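Local atomic coordinates of inositol polyphosphate multikinase alpha (Arabidopsis thaliana, PDB entry 4FRF), a protein that phosphorylates several inositol phosphates with ATP, converting inositol 1,4,5-trisphosphate in two steps to inositol 1,3,4,5,6-pentakisphosphate. Residues A78-P83 with R229-L234; G120-G125 with L143-D148; G151-L156 with I259-E264; Y204-C209 with V246-F251. All blocks are in the same frame, centred on the assembly; numbering follows the deposited sequence.

Contact 1: A78-P83 with R229-L234; sequences AEYTKP and RPQVKL
CG of Tyr80 stands anti to the carbonyl carbon (chi1 -70°), so the ring reaches across with its hydroxyl leading, while Arg229 sets CG anti to its backbone N (chi1 -164°) and bends at chi2 and chi3 to fold its guanidinium back toward Glu79. Tyr80 OH ends between two acceptors, Arg229 O at 2.7 Å and Gln231 OE1 at 3.1 Å; its one proton may serve either. The long, straight reach of tyrosine suits a buried ring with a polar tip. Arg229 NH2 donates to Glu79 O at 2.9 Å, nearly in the guanidinium plane and within the carbonyl plane. Arg229 NH1 lies 4.2 Å above one face of the Tyr80 ring, toward its rim, at most a weak cation-pi attraction. The carboxylate of Glu79 is almost parallel to the guanidinium, yet its OE1 makes only a long salt bridge of 3.8 Å with Arg229 NH1. Around this, Glu216 on strand 209-216 accepts from Thr81 N and Lys82 N, and Gln190 bonds Pro230 O and Val232 N. The better-defined grip is therefore the arginine on a backbone carbonyl, whereas the exposed charge pair is probably weakened by solvent.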
# COMPACT_ATOMS: atom_id res chain seq x y z
N ALA A 78 0.48 -28.62 13.25
CA ALA A 78 0.27 -29.64 14.26
C ALA A 78 -1.22 -29.87 14.54
O ALA A 78 -1.65 -30.99 14.74
CB ALA A 78 0.99 -29.28 15.53
N GLU A 79 -1.99 -28.79 14.53
CA GLU A 79 -3.40 -28.86 14.92
C GLU A 79 -4.33 -29.30 13.78
O GLU A 79 -5.57 -29.21 13.90
CB GLU A 79 -3.87 -27.50 15.44
CG GLU A 79 -3.07 -26.95 16.62
CD GLU A 79 -3.02 -25.42 16.62
OE1 GLU A 79 -4.09 -24.79 16.46
OE2 GLU A 79 -1.91 -24.86 16.79
N TYR A 80 -3.74 -29.70 12.65
CA TYR A 80 -4.57 -30.00 11.48
C TYR A 80 -4.42 -31.42 11.02
O TYR A 80 -3.30 -31.94 10.92
CB TYR A 80 -4.27 -29.03 10.33
CG TYR A 80 -4.75 -27.61 10.58
CD1 TYR A 80 -6.05 -27.21 10.24
CD2 TYR A 80 -3.91 -26.66 11.17
CE1 TYR A 80 -6.49 -25.92 10.49
CE2 TYR A 80 -4.34 -25.38 11.41
CZ TYR A 80 -5.62 -25.01 11.06
OH TYR A 80 -6.03 -23.73 11.31
N THR A 81 -5.55 -32.07 10.77
CA THR A 81 -5.57 -33.48 10.38
C THR A 81 -5.31 -33.59 8.88
O THR A 81 -4.33 -34.25 8.45
CB THR A 81 -6.93 -34.14 10.70
OG1 THR A 81 -7.05 -34.32 12.15
CG2 THR A 81 -7.00 -35.50 10.02
N LYS A 82 -6.22 -32.95 8.10
CA LYS A 82 -6.06 -32.90 6.67
C LYS A 82 -6.17 -31.45 6.23
O LYS A 82 -7.27 -30.94 6.00
CB LYS A 82 -7.12 -33.75 5.97
CG LYS A 82 -6.92 -35.22 6.18
CD LYS A 82 -8.04 -36.07 5.58
CE LYS A 82 -7.93 -37.55 6.02
NZ LYS A 82 -6.50 -38.02 6.10
N PRO A 83 -5.02 -30.76 6.17
CA PRO A 83 -5.04 -29.35 5.86
C PRO A 83 -4.65 -29.08 4.42
O PRO A 83 -3.68 -29.65 3.93
CB PRO A 83 -3.97 -28.79 6.78
CG PRO A 83 -2.97 -29.91 6.93
CD PRO A 83 -3.72 -31.20 6.71
N ARG A 229 -12.00 -24.17 10.47
CA ARG A 229 -10.97 -23.62 11.35
C ARG A 229 -9.82 -22.93 10.58
O ARG A 229 -8.65 -23.22 10.80
CB ARG A 229 -10.43 -24.73 12.28
CG ARG A 229 -9.65 -24.21 13.49
CD ARG A 229 -10.01 -24.97 14.77
NE ARG A 229 -9.59 -26.38 14.74
CZ ARG A 229 -8.32 -26.79 14.79
NH1 ARG A 229 -7.32 -25.90 14.80
NH2 ARG A 229 -8.04 -28.09 14.78
N PRO A 230 -10.17 -21.97 9.70
CA PRO A 230 -9.21 -21.27 8.84
C PRO A 230 -8.27 -20.38 9.63
O PRO A 230 -8.69 -19.77 10.61
CB PRO A 230 -10.10 -20.40 7.96
CG PRO A 230 -11.30 -20.15 8.79
CD PRO A 230 -11.52 -21.37 9.61
N GLN A 231 -7.02 -20.27 9.19
CA GLN A 231 -6.07 -19.43 9.91
C GLN A 231 -5.01 -18.75 9.07
O GLN A 231 -4.46 -19.35 8.14
CB GLN A 231 -5.43 -20.20 11.06
CG GLN A 231 -6.00 -19.79 12.39
CD GLN A 231 -5.62 -20.72 13.50
OE1 GLN A 231 -4.88 -21.70 13.31
NE2 GLN A 231 -6.15 -20.45 14.69
N VAL A 232 -4.68 -17.53 9.48
CA VAL A 232 -3.68 -16.71 8.81
C VAL A 232 -2.43 -16.56 9.67
O VAL A 232 -2.52 -16.49 10.90
CB VAL A 232 -4.23 -15.29 8.53
CG1 VAL A 232 -3.16 -14.42 7.92
CG2 VAL A 232 -5.43 -15.37 7.62
N LYS A 233 -1.27 -16.50 9.03
CA LYS A 233 -0.01 -16.28 9.74
C LYS A 233 1.06 -15.74 8.79
O LYS A 233 0.95 -15.88 7.57
CB LYS A 233 0.47 -17.57 10.42
CG LYS A 233 -0.41 -17.98 11.61
CD LYS A 233 0.37 -18.71 12.70
CE LYS A 233 -0.32 -18.58 14.08
NZ LYS A 233 -1.80 -18.84 14.05
N LEU A 234 2.04 -15.06 9.36
CA LEU A 234 3.14 -14.53 8.59
C LEU A 234 4.34 -15.39 8.86
O LEU A 234 4.56 -15.79 9.99
CB LEU A 234 3.45 -13.12 9.05
CG LEU A 234 2.73 -11.96 8.38
CD1 LEU A 234 1.22 -12.13 8.50
CD2 LEU A 234 3.19 -10.67 9.00

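Contact 2: G120-G125 with L143-D148; sequences GFRISG and LLRGLD
Leu144 makes the closest approach to the strand: its CD1 lies 3.4 Å from Gly125 CA, where glycine leaves its CA open to the methyl. The same leucine sets CB 3.7 Å from Ile123 O, and Leu144 CD1 meets Ile123 CG2 at 4.3 Å, branched aliphatic groups that fill a buried seam. Beside this apolar patch two arginines meet obliquely. Arg122 NH1 sits over the centre of the Arg145 guanidinium, 3.7 Å from Arg145 NH2, with the two planes 52° apart. Like charges this close would repel, but Arg122 NH2 forms a salt bridge with Asp111, which probably offsets the cost, and Thr116 weakly holds Arg122 NE. The extended chain of Arg145 carries its guanidinium there from the helix; an alanine here would remove the flat group that faces Arg122 NH1 and would probably leave Arg122 less well covered. Farther out, Ser124 and Gly125 both face Asp87 of strand 83-90, and Asp148 caps Gly151 N at the start of the next helix. A helix end thus rests on a classic beta bulge of the antiparallel sheet in this inositol polyphosphate kinase fold.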
# COMPACT_ATOMS: atom_id res chain seq x y z
N GLY A 120 -0.62 -6.74 -5.54
CA GLY A 120 0.17 -6.60 -4.32
C GLY A 120 1.19 -7.72 -3.97
O GLY A 120 2.03 -7.54 -3.08
N PHE A 121 1.14 -8.85 -4.69
CA PHE A 121 1.54 -10.12 -4.09
C PHE A 121 1.84 -11.23 -5.10
O PHE A 121 1.82 -10.99 -6.31
CB PHE A 121 0.44 -10.58 -3.18
CG PHE A 121 -0.86 -10.78 -3.88
CD1 PHE A 121 -1.76 -9.73 -4.04
CD2 PHE A 121 -1.21 -12.04 -4.36
CE1 PHE A 121 -2.98 -9.92 -4.67
CE2 PHE A 121 -2.43 -12.25 -4.97
CZ PHE A 121 -3.32 -11.18 -5.13
N ARG A 122 2.04 -12.45 -4.60
CA ARG A 122 2.51 -13.57 -5.43
C ARG A 122 2.28 -14.95 -4.77
O ARG A 122 3.01 -15.33 -3.85
CB ARG A 122 4.00 -13.40 -5.72
CG ARG A 122 4.47 -14.08 -6.98
CD ARG A 122 5.98 -14.39 -6.95
NE ARG A 122 6.78 -13.37 -6.27
CZ ARG A 122 8.11 -13.31 -6.31
NH1 ARG A 122 8.81 -14.21 -7.00
NH2 ARG A 122 8.76 -12.36 -5.65
N ILE A 123 1.31 -15.71 -5.28
CA ILE A 123 1.10 -17.07 -4.81
C ILE A 123 2.34 -17.93 -5.10
O ILE A 123 2.74 -18.07 -6.26
CB ILE A 123 -0.12 -17.69 -5.45
CG1 ILE A 123 -1.35 -16.89 -5.09
CG2 ILE A 123 -0.28 -19.10 -5.00
CD1 ILE A 123 -2.54 -17.24 -5.91
N SER A 124 2.97 -18.43 -4.05
CA SER A 124 4.29 -19.07 -4.15
C SER A 124 4.14 -20.57 -4.18
O SER A 124 5.05 -21.31 -4.59
CB SER A 124 5.17 -18.70 -2.95
OG SER A 124 5.72 -17.40 -3.10
N GLY A 125 3.00 -21.03 -3.68
CA GLY A 125 2.72 -22.41 -3.61
C GLY A 125 1.49 -22.65 -2.80
O GLY A 125 1.09 -21.81 -1.99
N LEU A 143 6.22 -23.20 -11.65
CA LEU A 143 5.03 -23.02 -12.47
C LEU A 143 4.16 -21.84 -12.04
O LEU A 143 3.62 -21.12 -12.89
CB LEU A 143 4.19 -24.29 -12.47
CG LEU A 143 3.16 -24.37 -13.59
CD1 LEU A 143 3.85 -24.70 -14.91
CD2 LEU A 143 2.09 -25.40 -13.25
N LEU A 144 4.00 -21.66 -10.73
CA LEU A 144 3.18 -20.56 -10.21
C LEU A 144 3.82 -19.16 -10.42
O LEU A 144 3.12 -18.13 -10.36
CB LEU A 144 2.83 -20.80 -8.74
CG LEU A 144 1.98 -22.04 -8.42
CD1 LEU A 144 1.88 -22.25 -6.91
CD2 LEU A 144 0.60 -21.94 -9.04
N ARG A 145 5.13 -19.12 -10.68
CA ARG A 145 5.83 -17.87 -11.00
C ARG A 145 5.30 -17.27 -12.30
O ARG A 145 5.41 -16.06 -12.53
CB ARG A 145 7.36 -18.09 -11.08
CG ARG A 145 8.15 -17.52 -9.87
CD ARG A 145 9.47 -18.31 -9.62
NE ARG A 145 10.33 -17.72 -8.57
CZ ARG A 145 10.08 -17.74 -7.25
NH1 ARG A 145 8.93 -18.23 -6.79
NH2 ARG A 145 10.96 -17.22 -6.39
N GLY A 146 4.68 -18.10 -13.13
CA GLY A 146 4.16 -17.64 -14.42
C GLY A 146 2.73 -17.10 -14.37
O GLY A 146 2.21 -16.63 -15.37
N LEU A 147 2.09 -17.19 -13.21
CA LEU A 147 0.69 -16.78 -13.08
C LEU A 147 0.49 -15.29 -13.38
O LEU A 147 1.28 -14.44 -12.94
CB LEU A 147 0.16 -17.11 -11.69
CG LEU A 147 -0.23 -18.55 -11.39
CD1 LEU A 147 -0.80 -18.64 -9.97
CD2 LEU A 147 -1.25 -19.08 -12.40
N ASP A 148 -0.54 -14.98 -14.15
CA ASP A 148 -0.96 -13.60 -14.37
C ASP A 148 -2.18 -13.30 -13.50
O ASP A 148 -2.60 -14.15 -12.71
CB ASP A 148 -1.25 -13.35 -15.85
CG ASP A 148 -2.49 -14.10 -16.35
OD1 ASP A 148 -3.22 -14.70 -15.53
OD2 ASP A 148 -2.73 -14.07 -17.57

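Contact 3: G151-L156 with I259-E264; sequences GARLTL and INFIRE
Gly151 O is the best-held polar atom, gripped by two donors of one residue: Thr155 N at 2.8 Å, the regular helix bond, and Thr155 OG1 at 2.9 Å. The hydroxyl comes from above the carbonyl plane, 48° out of it. Threonine suits this place because its hydroxyl is satisfied within its own helix while its methyl packs on Ile123 CD1 of strand 121-130. Across the contact the axes of 151-156 and 259-264 come within 10.2 Å at a crossing angle of -61°, and Phe261 is the side chain that fills the gap. Arg153, with CG anti to its backbone N and its chain bent at chi2 and chi3, brings NH1 over one face of that ring, 3.5 Å from Phe261 CE1, with the guanidinium tilted 30° from the ring. Leu156 CD1 packs against Phe261 CB at 3.9 Å, and the small Ala152 leaves room for the ring, its CB 4.4 Å from Phe261 CE1. Phe121 adds an edge-to-face ring contact. An alanine in place of Phe261 would lose the surface shared by Arg153, Leu156 and Ala152 and would probably slacken the seating of the two helices. Arg153 also packs on Gly245 of the second subunit and makes a weak, long ion pair with Asp150. Glu264 OE1, 4.8 Å from Arg153 NE, is too far for a salt bridge, but its opposite charge probably gives a mild long-range attraction. The helices thus meet through aromatic and aliphatic packing, with guanidinium NH1 over one ring face and an exposed glutamate beside it.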
# COMPACT_ATOMS: atom_id res chain seq x y z
N GLY A 151 -4.91 -15.84 -13.69
CA GLY A 151 -4.34 -17.02 -13.06
C GLY A 151 -4.49 -16.98 -11.55
O GLY A 151 -5.02 -17.94 -10.95
N ALA A 152 -4.08 -15.87 -10.94
CA ALA A 152 -4.07 -15.74 -9.48
C ALA A 152 -5.47 -15.77 -8.90
O ALA A 152 -5.71 -16.36 -7.85
CB ALA A 152 -3.36 -14.47 -9.07
N ARG A 153 -6.40 -15.14 -9.60
CA ARG A 153 -7.76 -15.07 -9.13
C ARG A 153 -8.37 -16.44 -9.19
O ARG A 153 -9.14 -16.82 -8.32
CB ARG A 153 -8.56 -14.07 -9.97
CG ARG A 153 -10.03 -13.97 -9.57
CD ARG A 153 -10.59 -12.54 -9.74
NE ARG A 153 -10.19 -11.91 -11.00
CZ ARG A 153 -9.41 -10.83 -11.09
NH1 ARG A 153 -8.96 -10.25 -9.98
NH2 ARG A 153 -9.11 -10.32 -12.27
N LEU A 154 -7.95 -17.22 -10.19
CA LEU A 154 -8.42 -18.59 -10.35
C LEU A 154 -7.82 -19.49 -9.27
O LEU A 154 -8.53 -20.24 -8.61
CB LEU A 154 -8.06 -19.13 -11.73
CG LEU A 154 -8.51 -20.56 -12.03
CD1 LEU A 154 -9.96 -20.58 -12.48
CD2 LEU A 154 -7.62 -21.18 -13.08
N THR A 155 -6.51 -19.41 -9.12
CA THR A 155 -5.83 -20.18 -8.11
C THR A 155 -6.44 -19.95 -6.74
O THR A 155 -6.71 -20.90 -6.00
CB THR A 155 -4.39 -19.82 -8.05
OG1 THR A 155 -3.80 -20.03 -9.34
CG2 THR A 155 -3.68 -20.67 -7.02
N LEU A 156 -6.67 -18.68 -6.41
CA LEU A 156 -7.22 -18.32 -5.11
C LEU A 156 -8.60 -18.88 -4.93
O LEU A 156 -9.12 -18.92 -3.82
CB LEU A 156 -7.27 -16.81 -4.94
CG LEU A 156 -5.96 -16.17 -4.49
CD1 LEU A 156 -6.09 -14.68 -4.55
CD2 LEU A 156 -5.63 -16.61 -3.09
N ILE A 259 -6.45 -8.43 -0.10
CA ILE A 259 -7.76 -8.43 0.57
C ILE A 259 -8.88 -8.25 -0.45
O ILE A 259 -9.99 -8.80 -0.28
CB ILE A 259 -7.88 -7.35 1.67
CG1 ILE A 259 -7.05 -7.74 2.89
CG2 ILE A 259 -9.34 -7.17 2.11
CD1 ILE A 259 -7.49 -7.04 4.16
N ASN A 260 -8.58 -7.55 -1.53
CA ASN A 260 -9.61 -7.25 -2.52
C ASN A 260 -9.96 -8.46 -3.38
O ASN A 260 -11.14 -8.69 -3.67
CB ASN A 260 -9.21 -6.07 -3.41
CG ASN A 260 -10.34 -5.63 -4.31
OD1 ASN A 260 -10.33 -5.90 -5.51
ND2 ASN A 260 -11.36 -5.00 -3.72
N PHE A 261 -8.93 -9.23 -3.77
CA PHE A 261 -9.13 -10.46 -4.56
C PHE A 261 -10.06 -11.41 -3.82
O PHE A 261 -11.01 -11.95 -4.40
CB PHE A 261 -7.82 -11.17 -4.77
CG PHE A 261 -7.08 -10.72 -5.96
CD1 PHE A 261 -6.89 -11.58 -7.03
CD2 PHE A 261 -6.42 -9.51 -5.97
CE1 PHE A 261 -6.10 -11.21 -8.12
CE2 PHE A 261 -5.64 -9.11 -7.07
CZ PHE A 261 -5.48 -9.96 -8.14
N ILE A 262 -9.80 -11.58 -2.54
CA ILE A 262 -10.58 -12.45 -1.72
C ILE A 262 -11.97 -11.89 -1.48
O ILE A 262 -12.92 -12.64 -1.33
CB ILE A 262 -9.85 -12.72 -0.39
CG1 ILE A 262 -8.69 -13.67 -0.66
CG2 ILE A 262 -10.79 -13.31 0.64
CD1 ILE A 262 -7.73 -13.78 0.44
N ARG A 263 -12.11 -10.58 -1.52
CA ARG A 263 -13.43 -10.00 -1.33
C ARG A 263 -14.30 -10.16 -2.58
O ARG A 263 -15.49 -10.49 -2.49
CB ARG A 263 -13.32 -8.53 -0.89
CG ARG A 263 -14.27 -8.20 0.27
CD ARG A 263 -13.95 -6.88 0.96
NE ARG A 263 -14.62 -5.76 0.34
CZ ARG A 263 -14.10 -4.53 0.25
NH1 ARG A 263 -12.90 -4.27 0.77
NH2 ARG A 263 -14.79 -3.56 -0.33
N GLU A 264 -13.68 -9.99 -3.75
CA GLU A 264 -14.30 -10.34 -5.03
C GLU A 264 -14.94 -11.69 -4.93
O GLU A 264 -16.15 -11.86 -5.16
CB GLU A 264 -13.23 -10.41 -6.11
CG GLU A 264 -12.72 -9.06 -6.59
CD GLU A 264 -13.38 -8.61 -7.89
OE1 GLU A 264 -13.65 -9.49 -8.76
OE2 GLU A 264 -13.60 -7.39 -8.05

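Contact 4: Y204-C209 with V246-F251; sequences YHFNSC and VIDHNF
Both carboxylate oxygens of Asp248 are used, each by a backbone N-H. Asp248 OD2 accepts from Phe206 N at 2.5 Å with an angle of 152°, and Asp248 OD1 accepts from Phe251 N at 3.2 Å and 167°, the capping bond of the helix that begins at His249. Both donors come from above the carboxylate plane, and this double use is consistent with an ionised aspartate, probably favoured by the helix start. Aspartate suits the place: its short chain, with CG anti to the backbone N, reaches its own helix and the facing backbone at once. The carboxylate lies nearly coplanar with the Phe206 ring, with OD2 at the ring's edge. His205 NE2 donates to Val246 O at 2.5 Å, close to the imidazole plane, and more weakly to Ile247 O at 3.2 Å; ND1 of the same ring lies near a bound sulfate, probably from the crystallisation liquor. Tyr204 OH is bonded by Ser38, and His249 NE2 by Ser118 O of the second subunit. Apolar cover comes where Phe206 CB meets Phe251 CD1 at 4.2 Å. Phe206 and Asp248 each centre an inverse gamma turn. Asp248 is the N-cap of helix 249-265, and its second oxygen ties the start of that helix to the backbone of 204-209 at Phe206.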
# COMPACT_ATOMS: atom_id res chain seq x y z
N TYR A 204 8.20 -2.70 12.79
CA TYR A 204 8.96 -3.58 11.91
C TYR A 204 8.59 -3.34 10.45
O TYR A 204 7.44 -2.95 10.14
CB TYR A 204 8.74 -5.05 12.28
CG TYR A 204 9.00 -5.36 13.73
CD1 TYR A 204 10.28 -5.67 14.18
CD2 TYR A 204 7.98 -5.32 14.67
CE1 TYR A 204 10.53 -5.93 15.52
CE2 TYR A 204 8.21 -5.60 16.01
CZ TYR A 204 9.49 -5.90 16.42
OH TYR A 204 9.74 -6.16 17.75
N HIS A 205 9.58 -3.48 9.57
CA HIS A 205 9.36 -3.61 8.14
C HIS A 205 9.57 -5.05 7.73
O HIS A 205 10.70 -5.58 7.83
CB HIS A 205 10.32 -2.72 7.36
CG HIS A 205 9.97 -1.27 7.40
ND1 HIS A 205 10.87 -0.28 7.07
CD2 HIS A 205 8.81 -0.64 7.73
CE1 HIS A 205 10.29 0.90 7.20
NE2 HIS A 205 9.04 0.71 7.59
N PHE A 206 8.50 -5.69 7.27
CA PHE A 206 8.55 -7.10 6.97
C PHE A 206 9.08 -7.42 5.57
O PHE A 206 8.38 -7.98 4.74
CB PHE A 206 7.17 -7.72 7.19
CG PHE A 206 6.77 -7.80 8.63
CD1 PHE A 206 7.25 -8.84 9.44
CD2 PHE A 206 5.99 -6.81 9.21
CE1 PHE A 206 6.90 -8.92 10.79
CE2 PHE A 206 5.64 -6.87 10.55
CZ PHE A 206 6.09 -7.94 11.35
N ASN A 207 10.35 -7.10 5.33
CA ASN A 207 10.96 -7.30 4.02
C ASN A 207 10.88 -8.72 3.55
O ASN A 207 11.41 -9.61 4.19
CB ASN A 207 12.43 -6.94 4.05
CG ASN A 207 12.68 -5.48 4.32
OD1 ASN A 207 13.78 -5.12 4.71
ND2 ASN A 207 11.67 -4.63 4.08
N SER A 208 10.34 -8.92 2.35
CA SER A 208 10.52 -10.20 1.63
C SER A 208 9.98 -11.38 2.41
O SER A 208 10.71 -12.28 2.79
CB SER A 208 12.00 -10.40 1.30
OG SER A 208 12.15 -11.38 0.31
N CYS A 209 8.66 -11.43 2.54
CA CYS A 209 8.03 -12.10 3.66
C CYS A 209 6.61 -12.56 3.23
O CYS A 209 5.96 -11.91 2.42
CB CYS A 209 8.00 -11.10 4.82
SG CYS A 209 7.01 -11.49 6.26
N VAL A 246 8.29 4.46 10.19
CA VAL A 246 7.67 4.49 8.87
C VAL A 246 6.88 3.20 8.70
O VAL A 246 7.43 2.12 8.85
CB VAL A 246 8.74 4.57 7.76
CG1 VAL A 246 8.10 4.60 6.39
CG2 VAL A 246 9.63 5.77 7.97
N ILE A 247 5.58 3.30 8.41
CA ILE A 247 4.76 2.10 8.26
C ILE A 247 5.36 1.17 7.21
O ILE A 247 6.23 1.57 6.44
CB ILE A 247 3.29 2.41 7.90
CG1 ILE A 247 3.17 2.94 6.47
CG2 ILE A 247 2.61 3.30 8.95
CD1 ILE A 247 1.73 2.94 5.96
N ASP A 248 4.92 -0.10 7.20
CA ASP A 248 5.35 -1.03 6.15
C ASP A 248 4.43 -0.91 4.94
O ASP A 248 3.58 -1.77 4.69
CB ASP A 248 5.36 -2.47 6.65
CG ASP A 248 6.16 -3.38 5.75
OD1 ASP A 248 6.44 -2.96 4.61
OD2 ASP A 248 6.54 -4.50 6.18
N HIS A 249 4.57 0.21 4.22
CA HIS A 249 3.65 0.57 3.12
C HIS A 249 3.70 -0.48 2.00
O HIS A 249 2.65 -0.96 1.53
CB HIS A 249 3.94 1.98 2.59
CG HIS A 249 5.37 2.21 2.22
ND1 HIS A 249 5.89 1.85 1.00
CD2 HIS A 249 6.37 2.86 2.87
CE1 HIS A 249 7.16 2.22 0.93
NE2 HIS A 249 7.47 2.84 2.05
N ASN A 250 4.90 -0.94 1.70
CA ASN A 250 5.07 -2.01 0.75
C ASN A 250 4.21 -3.24 1.07
O ASN A 250 3.42 -3.69 0.24
CB ASN A 250 6.52 -2.40 0.66
CG ASN A 250 6.72 -3.72 0.03
OD1 ASN A 250 6.55 -3.88 -1.17
ND2 ASN A 250 7.08 -4.70 0.83
N PHE A 251 4.33 -3.75 2.28
CA PHE A 251 3.43 -4.80 2.75
C PHE A 251 1.96 -4.37 2.70
O PHE A 251 1.11 -5.11 2.23
CB PHE A 251 3.80 -5.22 4.17
CG PHE A 251 3.28 -6.57 4.56
CD1 PHE A 251 4.04 -7.72 4.32
CD2 PHE A 251 2.07 -6.71 5.21
CE1 PHE A 251 3.58 -8.94 4.70
CE2 PHE A 251 1.61 -7.95 5.61
CZ PHE A 251 2.36 -9.06 5.35

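From the N terminus, 78-83 comes first, and contact 1 stays open until strand 231-235 begins. Within that long loop, contact 2 closes a short one, 120-125 to 143-148, uniting strand 121-130 with the helix after its hairpin. Contact 3 opens next at 151-156 and contact 4 at 204-209. Contact 1 closes before either, so both cross it; contact 4 then closes at 246-251 and contact 3 at 259-264, so contact 4 lies within contact 3, and both use helix 249-265. Contacts 2 and 3 abut, and Leu234 of contact 1 packs on Phe251 of contact 4. The final helix thus links the sheet, helix 149-158 and the second subunit.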